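Local atomic coordinates of cellulase (Bacillus sp. BG-CS10, PDB entry 5E09), a protein that probably hydrolyses internal beta-1,4-glucosidic bonds of cellulose, joining a family 5 glycoside hydrolase barrel to an X2-type module and a family 46 carbohydrate-binding module. Residues N205-T210 / L219-H224; E119-Y124 / N171-H176; I348-G353 / R357-Q362; T401-P406 / T411-T416. All coordinates share one frame; numbering follows the deposited sequence.

Interaction 1. Residues N205-T210 / L219-H224; sequences NRLHQT and LIATVH
L207 and A221 bring a helix onto a strand within one right-handed beta-alpha-beta unit of the TIM barrel, built from strand 190-193, helix 201-214 and strand 219-225. The leucine makes nearly all of the contact, and its atoms can be followed outward one by one. L207 CB starts the side chain toward the strand but is still 5.9 Å from A221 CB. With CG anti to the backbone N (chi1 172°), L207 CG closes to 4.6 Å from A221 CB. The branch divides the work. CD1 stays further back, whereas L207 CD2 reaches A221 CB at 3.7 Å and passes 4.1 Å from A221 CA. No hydrogen bond links the two segments; the contact is mainly one buried methyl against another. Around it, L192 of the preceding strand and F260 of helix 243-261 also touch L207, and F260 lies against A221 as well, so the layer between helices and barrel wall is apolar here. A221 CA lies 7.7 Å from L207 CA, a spacing consistent with the small side chain of the alanine, and the same leucine methyl, L207 CD2, also lies 4.5 Å from T222 N.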
loop_
_atom_site.group_PDB
_atom_site.type_symbol
_atom_site.label_atom_id
_atom_site.label_comp_id
_atom_site.label_asym_id
_atom_site.label_seq_id
_atom_site.Cartn_x
_atom_site.Cartn_y
_atom_site.Cartn_z
ATOM N N ASN A 205 -22.602 -0.412 8.626
ATOM C CA ASN A 205 -23.899 -0.769 9.184
ATOM C C ASN A 205 -24.618 -1.825 8.365
ATOM O O ASN A 205 -25.208 -2.742 8.921
ATOM C CB ASN A 205 -24.789 0.465 9.308
ATOM C CG ASN A 205 -24.361 1.375 10.436
ATOM O OD1 ASN A 205 -23.770 0.924 11.417
ATOM N ND2 ASN A 205 -24.645 2.666 10.300
ATOM N N ARG A 206 -24.567 -1.698 7.045
ATOM C CA ARG A 206 -25.280 -2.636 6.186
ATOM C C ARG A 206 -24.638 -4.019 6.184
ATOM O O ARG A 206 -25.343 -5.040 6.162
ATOM C CB ARG A 206 -25.367 -2.078 4.771
ATOM C CG ARG A 206 -26.117 -0.766 4.749
ATOM C CD ARG A 206 -26.447 -0.325 3.361
ATOM N NE ARG A 206 -27.865 -0.497 3.064
ATOM C CZ ARG A 206 -28.739 0.502 3.015
ATOM N NH1 ARG A 206 -28.338 1.747 3.235
ATOM N NH2 ARG A 206 -30.012 0.255 2.734
ATOM N N LEU A 207 -23.307 -4.062 6.216
ATOM C CA LEU A 207 -22.639 -5.348 6.393
ATOM C C LEU A 207 -23.054 -5.959 7.734
ATOM O O LEU A 207 -23.345 -7.157 7.830
ATOM C CB LEU A 207 -21.122 -5.192 6.317
ATOM C CG LEU A 207 -20.345 -6.453 6.694
ATOM C CD1 LEU A 207 -20.727 -7.600 5.794
ATOM C CD2 LEU A 207 -18.856 -6.196 6.629
ATOM N N HIS A 208 -23.092 -5.113 8.759
ATOM C CA HIS A 208 -23.508 -5.520 10.101
ATOM C C HIS A 208 -24.896 -6.155 10.085
ATOM O O HIS A 208 -25.121 -7.221 10.659
ATOM C CB HIS A 208 -23.481 -4.306 11.036
ATOM C CG HIS A 208 -23.614 -4.656 12.490
ATOM N ND1 HIS A 208 -23.458 -5.931 12.961
ATOM C CD2 HIS A 208 -23.890 -3.873 13.561
ATOM C CE1 HIS A 208 -23.631 -5.934 14.280
ATOM N NE2 HIS A 208 -23.894 -4.704 14.661
ATOM N N GLN A 209 -25.820 -5.498 9.395
ATOM C CA GLN A 209 -27.184 -5.983 9.271
ATOM C C GLN A 209 -27.222 -7.319 8.531
ATOM O O GLN A 209 -27.911 -8.246 8.956
ATOM C CB GLN A 209 -28.056 -4.941 8.562
ATOM C CG GLN A 209 -29.535 -5.302 8.479
ATOM C CD GLN A 209 -30.142 -5.636 9.835
ATOM O OE1 GLN A 209 -30.903 -6.595 9.963
ATOM N NE2 GLN A 209 -29.812 -4.841 10.853
ATOM N N THR A 210 -26.474 -7.421 7.434
ATOM C CA THR A 210 -26.377 -8.689 6.710
ATOM C C THR A 210 -25.931 -9.821 7.634
ATOM O O THR A 210 -26.487 -10.926 7.612
ATOM C CB THR A 210 -25.391 -8.601 5.528
ATOM O OG1 THR A 210 -25.819 -7.588 4.611
ATOM C CG2 THR A 210 -25.297 -9.945 4.801
ATOM N N LEU A 219 -18.495 -15.915 11.189
ATOM C CA LEU A 219 -18.464 -14.898 10.149
ATOM C C LEU A 219 -17.447 -13.807 10.485
ATOM O O LEU A 219 -17.262 -13.448 11.646
ATOM C CB LEU A 219 -19.859 -14.292 9.954
ATOM C CG LEU A 219 -20.975 -15.220 9.448
ATOM C CD1 LEU A 219 -22.296 -14.473 9.336
ATOM C CD2 LEU A 219 -20.619 -15.853 8.116
ATOM N N ILE A 220 -16.786 -13.293 9.452
ATOM C CA ILE A 220 -15.739 -12.294 9.599
ATOM C C ILE A 220 -15.994 -11.124 8.660
ATOM O O ILE A 220 -16.265 -11.325 7.482
ATOM C CB ILE A 220 -14.348 -12.883 9.293
ATOM C CG1 ILE A 220 -14.087 -14.130 10.145
ATOM C CG2 ILE A 220 -13.266 -11.836 9.502
ATOM C CD1 ILE A 220 -13.039 -15.051 9.558
ATOM N N ALA A 221 -15.921 -9.907 9.181
ATOM C CA ALA A 221 -16.054 -8.715 8.354
ATOM C C ALA A 221 -14.709 -8.378 7.726
ATOM O O ALA A 221 -13.675 -8.550 8.362
ATOM C CB ALA A 221 -16.569 -7.544 9.184
ATOM N N THR A 222 -14.706 -7.911 6.483
ATOM C CA THR A 222 -13.449 -7.466 5.907
ATOM C C THR A 222 -13.531 -6.098 5.249
ATOM O O THR A 222 -14.518 -5.758 4.587
ATOM C CB THR A 222 -12.901 -8.462 4.873
ATOM O OG1 THR A 222 -11.646 -7.976 4.382
ATOM C CG2 THR A 222 -13.862 -8.648 3.702
ATOM N N VAL A 223 -12.480 -5.310 5.444
ATOM C CA VAL A 223 -12.385 -4.025 4.763
ATOM C C VAL A 223 -10.973 -3.843 4.222
ATOM O O VAL A 223 -10.066 -4.612 4.560
ATOM C CB VAL A 223 -12.754 -2.841 5.686
ATOM C CG1 VAL A 223 -14.250 -2.835 5.968
ATOM C CG2 VAL A 223 -11.965 -2.887 6.985
ATOM N N HIS A 224 -10.805 -2.839 3.369
ATOM C CA HIS A 224 -9.514 -2.522 2.773
ATOM C C HIS A 224 -9.138 -1.091 3.118
ATOM O O HIS A 224 -10.011 -0.261 3.355
ATOM C CB HIS A 224 -9.547 -2.703 1.253
ATOM C CG HIS A 224 -9.674 -4.127 0.816
ATOM N ND1 HIS A 224 -9.797 -4.491 -0.512
ATOM C CD2 HIS A 224 -9.698 -5.281 1.522
ATOM C CE1 HIS A 224 -9.893 -5.801 -0.599
ATOM N NE2 HIS A 224 -9.838 -6.309 0.620
#

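Interaction 2. Residues E119-Y124 / N171-H176; sequences EVMAKY and NTAFYH
Y124 and F174 both hold CG anti to the backbone N (chi1 -174° and 163°), yet the two rings do not stack: the tyrosine extends across the groove between helices 117-134 and 161-181, while the phenylalanine ring leads away from it. What Y124 meets is therefore the root of F174. Y124 OH lies 3.3 Å from F174 CB and 4.0 Å from F174 CG, and Y124 CE2 is 4.0 Å from F174 CB. One turn earlier, selenomethionine M121 curls over instead of extending, its chain bent at chi2 and chi3, and its terminal CE comes to rest 3.9 Å from A173 CB. The two points of touch sit on helices running in roughly the same direction, their local axes 31° apart and 11.2 Å from each other at closest approach. Here the gap is spanned by M121 and Y124 reaching A173 CB and F174 CB. Both helices belong to the outer layer of the TIM barrel, and W128 makes edge-to-face contacts with both Y124 and F174. Across the two segments the contact is van der Waals throughout, with no hydrogen bond; the polar demand of the buried Y124 hydroxyl is met instead by the L170 carbonyl oxygen.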
loop_
_atom_site.group_PDB
_atom_site.type_symbol
_atom_site.label_atom_id
_atom_site.label_comp_id
_atom_site.label_asym_id
_atom_site.label_seq_id
_atom_site.Cartn_x
_atom_site.Cartn_y
_atom_site.Cartn_z
ATOM N N GLU A 119 -28.048 -14.174 -15.190
ATOM C CA GLU A 119 -26.779 -14.755 -15.611
ATOM C C GLU A 119 -25.713 -14.604 -14.531
ATOM O O GLU A 119 -24.987 -15.551 -14.233
ATOM C CB GLU A 119 -26.282 -14.119 -16.910
ATOM C CG GLU A 119 -24.996 -14.760 -17.428
ATOM C CD GLU A 119 -24.371 -13.995 -18.584
ATOM O OE1 GLU A 119 -24.785 -12.841 -18.829
ATOM O OE2 GLU A 119 -23.466 -14.550 -19.246
ATOM N N VAL A 120 -25.620 -13.413 -13.951
ATOM C CA VAL A 120 -24.613 -13.148 -12.932
ATOM C C VAL A 120 -24.808 -14.069 -11.730
ATOM O O VAL A 120 -23.862 -14.729 -11.284
ATOM C CB VAL A 120 -24.641 -11.681 -12.479
ATOM C CG1 VAL A 120 -23.808 -11.499 -11.218
ATOM C CG2 VAL A 120 -24.134 -10.776 -13.598
HETATM N N MSE A 121 -26.038 -14.134 -11.226
HETATM C CA MSE A 121 -26.363 -15.061 -10.149
HETATM C C MSE A 121 -26.033 -16.500 -10.526
HETATM O O MSE A 121 -25.546 -17.268 -9.697
HETATM C CB MSE A 121 -27.834 -14.955 -9.773
HETATM C CG MSE A 121 -28.201 -13.625 -9.164
HETATM SE SE MSE A 121 -27.201 -13.252 -7.523
HETATM C CE MSE A 121 -27.981 -14.650 -6.408
ATOM N N ALA A 122 -26.294 -16.861 -11.779
ATOM C CA ALA A 122 -26.006 -18.216 -12.240
ATOM C C ALA A 122 -24.507 -18.541 -12.177
ATOM O O ALA A 122 -24.114 -19.582 -11.640
ATOM C CB ALA A 122 -26.532 -18.417 -13.653
ATOM N N LYS A 123 -23.679 -17.651 -12.723
ATOM C CA LYS A 123 -22.228 -17.847 -12.743
ATOM C C LYS A 123 -21.645 -17.851 -11.338
ATOM O O LYS A 123 -20.796 -18.670 -11.011
ATOM C CB LYS A 123 -21.533 -16.755 -13.559
ATOM C CG LYS A 123 -21.906 -16.711 -15.017
ATOM C CD LYS A 123 -21.067 -15.687 -15.769
ATOM C CE LYS A 123 -19.594 -16.058 -15.755
ATOM N NZ LYS A 123 -18.782 -15.132 -16.599
ATOM N N TYR A 124 -22.095 -16.899 -10.529
ATOM C CA TYR A 124 -21.667 -16.757 -9.145
ATOM C C TYR A 124 -21.968 -18.036 -8.365
ATOM O O TYR A 124 -21.116 -18.566 -7.624
ATOM C CB TYR A 124 -22.372 -15.549 -8.529
ATOM C CG TYR A 124 -21.938 -15.168 -7.133
ATOM C CD1 TYR A 124 -20.746 -14.493 -6.912
ATOM C CD2 TYR A 124 -22.749 -15.443 -6.037
ATOM C CE1 TYR A 124 -20.361 -14.123 -5.631
ATOM C CE2 TYR A 124 -22.375 -15.084 -4.765
ATOM C CZ TYR A 124 -21.182 -14.425 -4.565
ATOM O OH TYR A 124 -20.817 -14.064 -3.287
ATOM N N ASN A 171 -23.886 -11.977 -0.898
ATOM C CA ASN A 171 -23.367 -12.485 0.364
ATOM C C ASN A 171 -24.239 -13.619 0.904
ATOM O O ASN A 171 -23.725 -14.648 1.350
ATOM C CB ASN A 171 -23.253 -11.350 1.390
ATOM C CG ASN A 171 -22.029 -10.468 1.153
ATOM O OD1 ASN A 171 -21.051 -10.903 0.549
ATOM N ND2 ASN A 171 -22.081 -9.227 1.633
ATOM N N THR A 172 -25.555 -13.435 0.827
ATOM C CA THR A 172 -26.523 -14.422 1.308
ATOM C C THR A 172 -26.485 -15.701 0.474
ATOM O O THR A 172 -26.454 -16.816 1.019
ATOM C CB THR A 172 -27.952 -13.842 1.300
ATOM O OG1 THR A 172 -27.995 -12.704 2.168
ATOM C CG2 THR A 172 -28.954 -14.863 1.787
ATOM N N ALA A 173 -26.473 -15.539 -0.846
ATOM C CA ALA A 173 -26.378 -16.689 -1.747
ATOM C C ALA A 173 -25.098 -17.494 -1.490
ATOM O O ALA A 173 -25.125 -18.723 -1.385
ATOM C CB ALA A 173 -26.439 -16.228 -3.204
ATOM N N PHE A 174 -23.981 -16.779 -1.407
ATOM C CA PHE A 174 -22.682 -17.353 -1.069
ATOM C C PHE A 174 -22.760 -18.175 0.227
ATOM O O PHE A 174 -22.420 -19.374 0.254
ATOM C CB PHE A 174 -21.661 -16.211 -0.963
ATOM C CG PHE A 174 -20.394 -16.565 -0.246
ATOM C CD1 PHE A 174 -19.474 -17.434 -0.812
ATOM C CD2 PHE A 174 -20.098 -15.981 0.974
ATOM C CE1 PHE A 174 -18.290 -17.744 -0.158
ATOM C CE2 PHE A 174 -18.915 -16.278 1.639
ATOM C CZ PHE A 174 -18.006 -17.166 1.071
ATOM N N TYR A 175 -23.247 -17.524 1.282
ATOM C CA TYR A 175 -23.436 -18.161 2.579
ATOM C C TYR A 175 -24.177 -19.486 2.451
ATOM O O TYR A 175 -23.700 -20.521 2.920
ATOM C CB TYR A 175 -24.202 -17.239 3.531
ATOM C CG TYR A 175 -24.496 -17.879 4.871
ATOM C CD1 TYR A 175 -23.593 -17.776 5.918
ATOM C CD2 TYR A 175 -25.674 -18.595 5.087
ATOM C CE1 TYR A 175 -23.848 -18.364 7.141
ATOM C CE2 TYR A 175 -25.933 -19.190 6.307
ATOM C CZ TYR A 175 -25.017 -19.068 7.331
ATOM O OH TYR A 175 -25.264 -19.652 8.553
ATOM N N HIS A 176 -25.338 -19.455 1.810
ATOM C CA HIS A 176 -26.170 -20.649 1.757
ATOM C C HIS A 176 -25.566 -21.744 0.890
ATOM O O HIS A 176 -25.699 -22.913 1.217
ATOM C CB HIS A 176 -27.582 -20.293 1.292
ATOM C CG HIS A 176 -28.394 -19.611 2.348
ATOM N ND1 HIS A 176 -29.015 -18.398 2.148
ATOM C CD2 HIS A 176 -28.662 -19.964 3.629
ATOM C CE1 HIS A 176 -29.636 -18.035 3.257
ATOM N NE2 HIS A 176 -29.438 -18.968 4.169
#

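Interaction 3. Residues I348-G353 / R357-Q362; sequences IHVRDG and RDQDIQ
I348 and I361 meet with their side chains crossed at about a right angle, the two CD1 methyls 3.6 Å apart. In each isoleucine CG1 is anti to the carbonyl carbon (chi1 -61° and -57°) and chi2 is near trans, so that CD1 stands at the end of an extended branch. The I361 methyl also lies over the arm of its partner, its CD1 being 3.9 Å from I348 CG1. Q359 behaves differently: it slides past I348 in the opposite direction, and a bend at chi2 brings its amide up to the backbone of the facing strand. There the amide carbon Q359 CD is 3.8 Å from H349 O and 4.5 Å from V350 CG2. Shortening Q359 to an alanine is likely to open a gap beside V350 and the isoleucine pair and take the amide away from the H349 carbonyl. F427, from strand 425-432, touches both isoleucines and continues the apolar layer. The strands run nearly antiparallel, 159° between their directions, but their axes stay 9.1 Å apart, too far for backbone pairing. Strand 347-351 pairs instead with 425-432, and 359-364 belongs to another sheet. Two successive strands that face each other through side chains across a short connection form a beta-arch, which here links the two sheets of a sandwich, as expected for an E-set, immunoglobulin-like X2 module.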
loop_
_atom_site.group_PDB
_atom_site.type_symbol
_atom_site.label_atom_id
_atom_site.label_comp_id
_atom_site.label_asym_id
_atom_site.label_seq_id
_atom_site.Cartn_x
_atom_site.Cartn_y
_atom_site.Cartn_z
ATOM N N ILE A 348 19.503 13.575 6.864
ATOM C CA ILE A 348 20.278 14.660 7.447
ATOM C C ILE A 348 21.031 15.375 6.335
ATOM O O ILE A 348 21.934 14.801 5.723
ATOM C CB ILE A 348 21.285 14.155 8.481
ATOM C CG1 ILE A 348 20.571 13.452 9.632
ATOM C CG2 ILE A 348 22.146 15.301 8.995
ATOM C CD1 ILE A 348 21.523 12.761 10.580
ATOM N N HIS A 349 20.663 16.623 6.068
ATOM C CA HIS A 349 21.299 17.376 4.996
ATOM C C HIS A 349 22.428 18.268 5.489
ATOM O O HIS A 349 22.282 19.006 6.461
ATOM C CB HIS A 349 20.272 18.230 4.253
ATOM C CG HIS A 349 19.163 17.433 3.635
ATOM N ND1 HIS A 349 17.993 17.160 4.301
ATOM C CD2 HIS A 349 19.064 16.844 2.422
ATOM C CE1 HIS A 349 17.206 16.439 3.515
ATOM N NE2 HIS A 349 17.831 16.231 2.376
ATOM N N VAL A 350 23.552 18.196 4.791
ATOM C CA VAL A 350 24.669 19.086 5.032
ATOM C C VAL A 350 25.073 19.738 3.714
ATOM O O VAL A 350 25.356 19.052 2.733
ATOM C CB VAL A 350 25.861 18.336 5.648
ATOM C CG1 VAL A 350 27.107 19.204 5.643
ATOM C CG2 VAL A 350 25.522 17.869 7.063
ATOM N N ARG A 351 25.077 21.064 3.686
ATOM C CA ARG A 351 25.456 21.789 2.483
ATOM C C ARG A 351 26.956 21.680 2.232
ATOM O O ARG A 351 27.758 22.045 3.083
ATOM C CB ARG A 351 25.037 23.253 2.589
ATOM C CG ARG A 351 23.582 23.489 2.235
ATOM C CD ARG A 351 23.359 23.321 0.740
ATOM N NE ARG A 351 23.851 24.475 -0.004
ATOM C CZ ARG A 351 23.069 25.311 -0.678
ATOM N NH1 ARG A 351 21.759 25.106 -0.722
ATOM N NH2 ARG A 351 23.600 26.341 -1.320
ATOM N N ASP A 352 27.331 21.165 1.066
ATOM C CA ASP A 352 28.740 21.045 0.711
ATOM C C ASP A 352 29.319 22.436 0.492
ATOM O O ASP A 352 28.690 23.282 -0.147
ATOM C CB ASP A 352 28.912 20.177 -0.541
ATOM C CG ASP A 352 30.370 19.923 -0.885
ATOM O OD1 ASP A 352 31.060 19.227 -0.106
ATOM O OD2 ASP A 352 30.823 20.409 -1.944
ATOM N N GLY A 353 30.509 22.683 1.025
ATOM C CA GLY A 353 31.113 23.999 0.909
ATOM C C GLY A 353 30.408 25.019 1.784
ATOM O O GLY A 353 30.263 26.189 1.433
ATOM N N ARG A 357 28.337 22.425 10.881
ATOM C CA ARG A 357 27.967 22.790 12.238
ATOM C C ARG A 357 27.133 21.700 12.891
ATOM O O ARG A 357 26.641 20.802 12.205
ATOM C CB ARG A 357 27.210 24.122 12.226
ATOM C CG ARG A 357 25.946 24.095 11.382
ATOM C CD ARG A 357 25.259 25.457 11.312
ATOM N NE ARG A 357 24.020 25.352 10.553
ATOM C CZ ARG A 357 22.864 24.947 11.073
ATOM N NH1 ARG A 357 22.791 24.606 12.356
ATOM N NH2 ARG A 357 21.780 24.868 10.312
ATOM N N ASP A 358 27.000 21.774 14.215
ATOM C CA ASP A 358 26.120 20.884 14.971
ATOM C C ASP A 358 24.731 20.886 14.336
ATOM O O ASP A 358 24.288 21.917 13.828
ATOM C CB ASP A 358 26.024 21.322 16.439
ATOM C CG ASP A 358 27.263 20.959 17.264
ATOM O OD1 ASP A 358 28.134 20.204 16.781
ATOM O OD2 ASP A 358 27.354 21.428 18.417
ATOM N N GLN A 359 24.041 19.748 14.357
ATOM C CA GLN A 359 22.711 19.681 13.753
ATOM C C GLN A 359 21.708 18.972 14.648
ATOM O O GLN A 359 21.964 17.870 15.125
ATOM C CB GLN A 359 22.766 18.982 12.391
ATOM C CG GLN A 359 23.621 19.695 11.356
ATOM C CD GLN A 359 22.879 19.947 10.059
ATOM O OE1 GLN A 359 21.872 19.295 9.766
ATOM N NE2 GLN A 359 23.368 20.903 9.275
ATOM N N ASP A 360 20.564 19.613 14.865
ATOM C CA ASP A 360 19.510 19.048 15.702
ATOM C C ASP A 360 18.519 18.240 14.873
ATOM O O ASP A 360 18.315 18.515 13.689
ATOM C CB ASP A 360 18.776 20.156 16.461
ATOM C CG ASP A 360 19.557 20.658 17.665
ATOM O OD1 ASP A 360 20.765 20.352 17.765
ATOM O OD2 ASP A 360 18.965 21.362 18.510
ATOM N N ILE A 361 17.910 17.243 15.510
ATOM C CA ILE A 361 17.002 16.299 14.864
ATOM C C ILE A 361 15.905 15.892 15.836
ATOM O O ILE A 361 16.184 15.350 16.905
ATOM C CB ILE A 361 17.722 15.012 14.394
ATOM C CG1 ILE A 361 18.876 15.333 13.444
ATOM C CG2 ILE A 361 16.734 14.063 13.733
ATOM C CD1 ILE A 361 19.930 14.256 13.410
ATOM N N GLN A 362 14.656 16.139 15.461
ATOM C CA GLN A 362 13.538 15.829 16.338
ATOM C C GLN A 362 13.186 14.346 16.250
ATOM O O GLN A 362 12.823 13.840 15.189
ATOM C CB GLN A 362 12.327 16.703 15.988
ATOM C CG GLN A 362 11.089 16.438 16.831
ATOM C CD GLN A 362 11.273 16.832 18.285
ATOM O OE1 GLN A 362 11.052 16.022 19.188
ATOM N NE2 GLN A 362 11.676 18.081 18.521
#

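Interaction 4. Residues T401-P406 / T411-T416; sequences TALMTP and TNAVIT
N412 OD1 accepts the backbone N-H of T405 at 3.2 Å in a nearly straight bond, 164° at the hydrogen. The donor stands above the amide's carbonyl plane, 38° out of it, while selenomethionine M404 crosses the asparagine at about a right angle and lays its CB 3.7 Å and its CE 4.0 Å from the same N412 OD1. The other end of the amide is used too, since N412 ND2 bonds to the carbonyl oxygen of E408. One side chain thereby ties together both ends of the loop that leaves helix 397-403 and returns as strand 410-419. A leucine in place of N412 would probably leave the T405 N-H and the E408 carbonyl without their side-chain partner and let the turn move. Beyond these two amide bonds the contact becomes apolar: L403 CB is 4.2 Å from A413 CB, and L403 CD1 is 4.2 Å from I415 CD1, the longer side chains passing at a slant. N412 and A413 both direct their CB toward the loop, and both pair with L429, consistent with a classic beta bulge. Segment 401-406 thus packs on an inner strand of the mixed sheet, 410-419, which lies between 425-432 and 370-375: strand 425-432 also touches M404, V375 of strand 370-375 touches both L403 and I415, and I348 of strand 347-351 reaches I415.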
loop_
_atom_site.group_PDB
_atom_site.type_symbol
_atom_site.label_atom_id
_atom_site.label_comp_id
_atom_site.label_asym_id
_atom_site.label_seq_id
_atom_site.Cartn_x
_atom_site.Cartn_y
_atom_site.Cartn_z
ATOM N N THR A 401 31.735 15.946 10.145
ATOM C CA THR A 401 32.941 16.176 9.358
ATOM C C THR A 401 33.658 14.864 9.047
ATOM O O THR A 401 33.985 14.582 7.895
ATOM C CB THR A 401 33.912 17.128 10.079
ATOM O OG1 THR A 401 33.310 18.420 10.187
ATOM C CG2 THR A 401 35.226 17.257 9.307
ATOM N N ALA A 402 33.884 14.061 10.078
ATOM C CA ALA A 402 34.600 12.801 9.929
ATOM C C ALA A 402 33.875 11.846 8.978
ATOM O O ALA A 402 34.512 11.138 8.195
ATOM C CB ALA A 402 34.801 12.142 11.297
ATOM N N LEU A 403 32.545 11.842 9.041
ATOM C CA LEU A 403 31.739 10.907 8.256
ATOM C C LEU A 403 31.573 11.313 6.797
ATOM O O LEU A 403 31.112 10.528 5.969
ATOM C CB LEU A 403 30.357 10.748 8.887
ATOM C CG LEU A 403 30.317 9.981 10.202
ATOM C CD1 LEU A 403 29.000 10.228 10.919
ATOM C CD2 LEU A 403 30.515 8.504 9.944
HETATM N N MSE A 404 31.944 12.538 6.470
HETATM C CA MSE A 404 31.637 13.037 5.147
HETATM C C MSE A 404 32.867 13.313 4.304
HETATM O O MSE A 404 33.993 13.308 4.796
HETATM C CB MSE A 404 30.776 14.290 5.270
HETATM C CG MSE A 404 29.477 13.991 5.988
HETATM SE SE MSE A 404 28.347 15.534 6.227
HETATM C CE MSE A 404 27.824 15.723 4.374
ATOM N N THR A 405 32.626 13.538 3.019
ATOM C CA THR A 405 33.678 13.749 2.046
ATOM C C THR A 405 33.357 14.993 1.236
ATOM O O THR A 405 32.357 15.022 0.518
ATOM C CB THR A 405 33.819 12.546 1.094
ATOM O OG1 THR A 405 33.863 11.334 1.853
ATOM C CG2 THR A 405 35.073 12.672 0.248
ATOM N N PRO A 406 34.204 16.025 1.350
ATOM C CA PRO A 406 34.004 17.278 0.615
ATOM C C PRO A 406 33.910 17.037 -0.883
ATOM O O PRO A 406 34.756 16.340 -1.442
ATOM C CB PRO A 406 35.254 18.094 0.961
ATOM C CG PRO A 406 35.714 17.528 2.281
ATOM C CD PRO A 406 35.410 16.060 2.196
ATOM N N THR A 411 24.557 10.447 -0.464
ATOM C CA THR A 411 24.629 9.835 0.834
ATOM C C THR A 411 26.060 9.498 1.117
ATOM O O THR A 411 26.645 8.739 0.412
ATOM C CB THR A 411 23.864 8.517 0.842
ATOM O OG1 THR A 411 22.555 8.732 0.365
ATOM C CG2 THR A 411 23.761 7.990 2.211
ATOM N N ASN A 412 26.615 10.079 2.155
ATOM C CA ASN A 412 27.982 9.837 2.514
ATOM C C ASN A 412 28.096 8.855 3.642
ATOM O O ASN A 412 29.116 8.303 3.859
ATOM C CB ASN A 412 28.650 11.134 2.953
ATOM C CG ASN A 412 28.987 12.052 1.813
ATOM O OD1 ASN A 412 29.664 13.018 1.998
ATOM N ND2 ASN A 412 28.524 11.753 0.650
ATOM N N ALA A 413 27.024 8.661 4.366
ATOM C CA ALA A 413 26.985 7.741 5.512
ATOM C C ALA A 413 25.578 7.440 5.986
ATOM O O ALA A 413 24.647 8.136 5.636
ATOM C CB ALA A 413 27.809 8.296 6.684
ATOM N N VAL A 414 25.445 6.390 6.787
ATOM C CA VAL A 414 24.168 6.032 7.401
ATOM C C VAL A 414 24.332 5.925 8.915
ATOM O O VAL A 414 25.095 5.096 9.411
ATOM C CB VAL A 414 23.618 4.705 6.840
ATOM C CG1 VAL A 414 22.395 4.270 7.618
ATOM C CG2 VAL A 414 23.309 4.856 5.346
ATOM N N ILE A 415 23.642 6.801 9.638
ATOM C CA ILE A 415 23.682 6.798 11.093
ATOM C C ILE A 415 22.474 6.058 11.640
ATOM O O ILE A 415 21.334 6.480 11.444
ATOM C CB ILE A 415 23.709 8.225 11.665
ATOM C CG1 ILE A 415 24.851 9.030 11.036
ATOM C CG2 ILE A 415 23.828 8.188 13.186
ATOM C CD1 ILE A 415 24.841 10.498 11.408
ATOM N N THR A 416 22.735 4.956 12.333
ATOM C CA THR A 416 21.695 4.085 12.861
ATOM C C THR A 416 21.369 4.395 14.321
ATOM O O THR A 416 22.212 4.233 15.202
ATOM C CB THR A 416 22.112 2.604 12.748
ATOM O OG1 THR A 416 22.450 2.299 11.386
ATOM C CG2 THR A 416 20.992 1.686 13.227
#

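Along the chain the four contacts follow one another, interaction 2 closing before interaction 1, and interaction 3 before interaction 4. Interactions 1 and 2 lie in the catalytic barrel, centres about 17 Å apart, and meet where Y175 packs on L219 and N171 on T210; helix 161-181 thus lies beside helix 201-214 in the outer layer. Interactions 3 and 4 share the X2-type module, centres about 11 Å apart, and reach the same mixed sheet: M404 CE packs 3.5 Å from V350 CB, and I348 meets I415. Between the pairs the centres are 50 to 62 Å apart without touching, consistent with a modular enzyme whose barrel and X2-type module pack separately.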